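Local coordinates for protein malonyl CoA-ACP transacylase (Xanthomonas oryzae pv. oryzae, PDB 3K89) that probably transfers the malonyl group from malonyl-CoA to holo-acyl carrier protein, supplying malonyl-ACP for fatty acid synthesis, at residues W76-A81 with A303-A308; R83-A88 with I271-E276. All blocks are in the same frame, centred on the assembly; numbering follows the deposited sequence.

Interaction 1 (W76-A81 with A303-A308); sequences WRLWTA and ADYAGA
Tyr-305 and Trp-79 both hold CG anti to the backbone N (chi1 179° in Tyr-305), and these torsions carry the two rings in between their helices, where they meet as an offset edge-to-face pair. The helices, 61-81 and the C-terminal 302-311 of the acyltransferase fold, run roughly the same way, with the short segments' axes 35° apart and 12.1 Å at closest approach. Large side chains bridge that separation. The indole turns its six-membered-ring edge toward the phenol face, the planes at 89°, and the nearest carbons are Trp-79 CE3 and Tyr-305 CE1 at 3.7 Å. Leu-78 makes a CH-pi contact, its CD2 lying 4.0 Å from the centroid of the Tyr-305 ring, while its CG packs against CZ of the same ring. Farther along the indole rim, the carbonyl carbon of Ala-308 lies at the edge, in the ring plane, 3.9 Å from Trp-79 CH2, and Ala-308 CB packs against CZ3. The polar ends are held outside the pair: Trp-79 NE1 donates to Gln-85 O, and Tyr-305 OH is hydrogen-bonded to Gln-82 OE1. Phe-8 adds a further edge-to-face partner for the indole. The phenol reaches the backbone of helix 61-81, where Tyr-305 OH lies 3.4 Å from Trp-79 CA.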
# COMPACT_ATOMS: atom_id res chain seq x y z
N TRP A 76 13.78 3.20 3.49
CA TRP A 76 13.98 4.52 2.89
C TRP A 76 15.18 5.22 3.53
O TRP A 76 16.05 5.74 2.83
CB TRP A 76 12.72 5.38 3.09
CG TRP A 76 12.91 6.83 2.70
CD1 TRP A 76 13.01 7.91 3.54
CD2 TRP A 76 13.03 7.34 1.37
NE1 TRP A 76 13.16 9.07 2.81
CE2 TRP A 76 13.18 8.75 1.48
CE3 TRP A 76 13.00 6.76 0.10
CZ2 TRP A 76 13.32 9.57 0.36
CZ3 TRP A 76 13.14 7.58 -1.01
CH2 TRP A 76 13.29 8.97 -0.87
N ARG A 77 15.22 5.22 4.85
CA ARG A 77 16.29 5.91 5.59
C ARG A 77 17.64 5.25 5.35
O ARG A 77 18.67 5.94 5.23
CB ARG A 77 15.96 6.00 7.07
CG ARG A 77 14.83 7.00 7.34
CD ARG A 77 14.46 7.02 8.80
NE ARG A 77 13.50 8.09 9.11
CZ ARG A 77 13.08 8.36 10.35
NH1 ARG A 77 13.50 7.63 11.38
NH2 ARG A 77 12.20 9.33 10.56
N LEU A 78 17.63 3.92 5.21
CA LEU A 78 18.84 3.17 4.90
C LEU A 78 19.39 3.56 3.54
O LEU A 78 20.57 3.93 3.42
CB LEU A 78 18.57 1.66 4.98
CG LEU A 78 19.71 0.70 4.62
CD1 LEU A 78 20.94 0.93 5.49
CD2 LEU A 78 19.21 -0.75 4.75
N TRP A 79 18.55 3.47 2.51
CA TRP A 79 18.93 3.83 1.14
C TRP A 79 19.47 5.25 1.09
O TRP A 79 20.54 5.49 0.53
CB TRP A 79 17.71 3.73 0.23
CG TRP A 79 18.01 4.00 -1.21
CD1 TRP A 79 17.93 5.20 -1.85
CD2 TRP A 79 18.43 3.05 -2.19
NE1 TRP A 79 18.27 5.05 -3.17
CE2 TRP A 79 18.59 3.74 -3.40
CE3 TRP A 79 18.70 1.67 -2.16
CZ2 TRP A 79 19.00 3.11 -4.58
CZ3 TRP A 79 19.10 1.04 -3.33
CH2 TRP A 79 19.25 1.76 -4.53
N THR A 80 18.73 6.18 1.69
CA THR A 80 19.09 7.58 1.61
C THR A 80 20.40 7.88 2.37
O THR A 80 21.20 8.70 1.91
CB THR A 80 17.91 8.53 1.99
OG1 THR A 80 17.40 8.21 3.28
CG2 THR A 80 16.78 8.39 0.98
N ALA A 81 20.64 7.17 3.48
CA ALA A 81 21.91 7.30 4.22
C ALA A 81 23.09 6.70 3.45
O ALA A 81 24.21 7.25 3.48
CB ALA A 81 21.83 6.68 5.59
N ALA A 303 20.54 -9.21 0.11
CA ALA A 303 21.01 -9.41 -1.25
C ALA A 303 20.30 -8.54 -2.28
O ALA A 303 20.91 -8.07 -3.25
CB ALA A 303 20.92 -10.90 -1.64
N ASP A 304 18.99 -8.34 -2.10
CA ASP A 304 18.25 -7.52 -3.06
C ASP A 304 18.62 -6.05 -2.89
O ASP A 304 18.79 -5.32 -3.87
CB ASP A 304 16.75 -7.72 -2.87
CG ASP A 304 16.29 -9.10 -3.29
OD1 ASP A 304 16.81 -9.64 -4.29
OD2 ASP A 304 15.39 -9.66 -2.62
N TYR A 305 18.74 -5.62 -1.63
CA TYR A 305 19.19 -4.27 -1.32
C TYR A 305 20.57 -3.98 -1.93
O TYR A 305 20.74 -2.98 -2.64
CB TYR A 305 19.19 -4.03 0.20
CG TYR A 305 19.67 -2.67 0.56
CD1 TYR A 305 18.78 -1.59 0.59
CD2 TYR A 305 21.00 -2.44 0.84
CE1 TYR A 305 19.24 -0.31 0.89
CE2 TYR A 305 21.46 -1.17 1.14
CZ TYR A 305 20.57 -0.11 1.17
OH TYR A 305 21.03 1.16 1.46
N ALA A 306 21.54 -4.87 -1.69
CA ALA A 306 22.89 -4.68 -2.22
C ALA A 306 22.92 -4.69 -3.73
O ALA A 306 23.65 -3.92 -4.35
CB ALA A 306 23.85 -5.75 -1.68
N GLY A 307 22.09 -5.55 -4.33
CA GLY A 307 22.00 -5.67 -5.78
C GLY A 307 21.51 -4.39 -6.44
O GLY A 307 22.04 -3.97 -7.47
N ALA A 308 20.48 -3.78 -5.85
CA ALA A 308 19.92 -2.53 -6.35
C ALA A 308 20.91 -1.40 -6.11
O ALA A 308 21.15 -0.59 -7.01
CB ALA A 308 18.61 -2.22 -5.62

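Interaction 2 (R83-A88 with I271-E276); sequences RGQRPA and ITRIAE
Gln-85 brings the end of its side chain up to the edge of the Arg-273 guanidinium, near the plane of that group. The two flat groups are nearly coplanar, 16° apart, although the side chains themselves cross at about a right angle. The closest modelled atoms are Gln-85 NE2 and Arg-273 NH1, 3.3 Å apart; the orientation of the amide is doubtful, so the bonding is left undecided. Both chains set out with CG beside the backbone N, chi1 -70° in Gln-85 and -59° in Arg-273, and run extended beyond it, so that the two segments meet through the ends of these side chains. The contact is small, burying 105 Å² in all, with Gln-85 buried and Arg-273 partly exposed. On the arginine side, Trp-312 also packs against the Arg-273 side chain. The arrangement belongs to the parallel sheet of the acyltransferase fold: strand 6-10 lies between 86-92 and 273-276, and Leu-6 touches Gln-85. Thus the polar pair spans the intervening strand near one end of the sheet, just after helix 61-81 and close to the chain's C-terminal end beyond helix 302-311.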
# COMPACT_ATOMS: atom_id res chain seq x y z
N ARG A 83 23.71 6.61 0.39
CA ARG A 83 23.99 7.34 -0.86
C ARG A 83 23.36 6.68 -2.08
O ARG A 83 23.92 6.75 -3.18
CB ARG A 83 25.50 7.54 -1.08
CG ARG A 83 26.25 8.24 0.05
CD ARG A 83 26.16 9.77 -0.03
NE ARG A 83 24.78 10.25 -0.15
CZ ARG A 83 23.87 10.21 0.82
NH1 ARG A 83 24.18 9.69 2.01
NH2 ARG A 83 22.65 10.67 0.60
N GLY A 84 22.21 6.05 -1.90
CA GLY A 84 21.46 5.57 -3.05
C GLY A 84 20.93 6.76 -3.82
O GLY A 84 20.73 7.84 -3.25
N GLN A 85 20.72 6.58 -5.12
CA GLN A 85 20.13 7.63 -5.96
C GLN A 85 18.77 8.07 -5.38
O GLN A 85 17.98 7.23 -4.96
CB GLN A 85 19.95 7.12 -7.40
CG GLN A 85 21.28 6.94 -8.17
CD GLN A 85 21.13 6.26 -9.54
OE1 GLN A 85 22.11 6.12 -10.28
NE2 GLN A 85 19.91 5.84 -9.88
N ARG A 86 18.54 9.38 -5.31
CA ARG A 86 17.23 9.91 -4.91
C ARG A 86 16.19 9.76 -6.01
O ARG A 86 16.40 10.22 -7.14
CB ARG A 86 17.32 11.38 -4.49
CG ARG A 86 17.15 11.61 -3.00
CD ARG A 86 17.54 13.04 -2.61
NE ARG A 86 16.95 14.06 -3.48
CZ ARG A 86 15.73 14.58 -3.32
NH1 ARG A 86 14.95 14.19 -2.33
NH2 ARG A 86 15.29 15.51 -4.17
N PRO A 87 15.04 9.12 -5.70
CA PRO A 87 14.00 9.00 -6.71
C PRO A 87 13.36 10.35 -7.05
O PRO A 87 13.31 11.25 -6.21
CB PRO A 87 12.98 8.05 -6.06
CG PRO A 87 13.15 8.27 -4.58
CD PRO A 87 14.63 8.54 -4.40
N ALA A 88 12.87 10.48 -8.29
CA ALA A 88 12.22 11.68 -8.76
C ALA A 88 10.74 11.68 -8.42
O ALA A 88 10.11 12.74 -8.35
CB ALA A 88 12.41 11.85 -10.25
N ILE A 271 10.11 7.48 -15.80
CA ILE A 271 10.62 6.46 -14.90
C ILE A 271 10.89 5.14 -15.63
O ILE A 271 10.03 4.63 -16.36
CB ILE A 271 9.64 6.22 -13.72
CG1 ILE A 271 9.42 7.52 -12.93
CG2 ILE A 271 10.15 5.09 -12.81
CD1 ILE A 271 10.68 8.12 -12.33
N THR A 272 12.10 4.60 -15.44
CA THR A 272 12.53 3.30 -16.00
C THR A 272 12.99 2.33 -14.92
O THR A 272 13.17 1.13 -15.18
CB THR A 272 13.70 3.48 -17.01
OG1 THR A 272 14.86 3.94 -16.31
CG2 THR A 272 13.34 4.47 -18.10
N ARG A 273 13.20 2.83 -13.70
CA ARG A 273 13.71 2.02 -12.60
C ARG A 273 12.83 2.27 -11.39
O ARG A 273 12.58 3.41 -11.05
CB ARG A 273 15.14 2.41 -12.24
CG ARG A 273 16.18 2.27 -13.36
CD ARG A 273 17.45 3.02 -12.97
NE ARG A 273 18.61 2.59 -13.75
CZ ARG A 273 19.86 3.02 -13.55
NH1 ARG A 273 20.12 3.91 -12.59
NH2 ARG A 273 20.85 2.56 -14.30
N ILE A 274 12.37 1.19 -10.74
CA ILE A 274 11.51 1.33 -9.56
C ILE A 274 12.00 0.43 -8.44
O ILE A 274 12.14 -0.79 -8.62
CB ILE A 274 10.02 1.03 -9.88
CG1 ILE A 274 9.51 1.93 -11.02
CG2 ILE A 274 9.15 1.22 -8.63
CD1 ILE A 274 8.08 1.66 -11.46
N ALA A 275 12.27 1.03 -7.29
CA ALA A 275 12.62 0.24 -6.11
C ALA A 275 11.38 0.01 -5.27
O ALA A 275 10.63 0.95 -5.02
CB ALA A 275 13.66 0.94 -5.29
N GLU A 276 11.19 -1.23 -4.81
CA GLU A 276 10.15 -1.52 -3.83
C GLU A 276 10.77 -1.36 -2.45
O GLU A 276 11.58 -2.19 -2.00
CB GLU A 276 9.56 -2.92 -4.06
CG GLU A 276 8.40 -3.24 -3.10
CD GLU A 276 7.56 -4.43 -3.52
OE1 GLU A 276 7.99 -5.17 -4.43
OE2 GLU A 276 6.45 -4.60 -2.98

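Overall arrangement
Interaction 1 is a buried helix-to-helix contact built from rings and aliphatic carbons, whereas interaction 2 is a smaller, partly buried meeting of two polar side chains, one from the loop leading into strand 86-92 and one from strand 273-276, with strand 6-10 between those strands. Their centres lie 10 Å apart, and the chain links them directly: helix 61-81 runs into strand 86-92. A probable backbone hydrogen bond, Gly-84 N to Trp-79 O at 3.0 Å, ties the end of the helix to the turn. Packing of Trp-76 CZ3 against Pro-87 CG, 3.6 Å apart, joins helix and strand again. Phe-8, on the intervening strand, touches Trp-76, Pro-87 and Ala-275. Both contacts lie away from the predicted active-site residues Ser-94 and His-203.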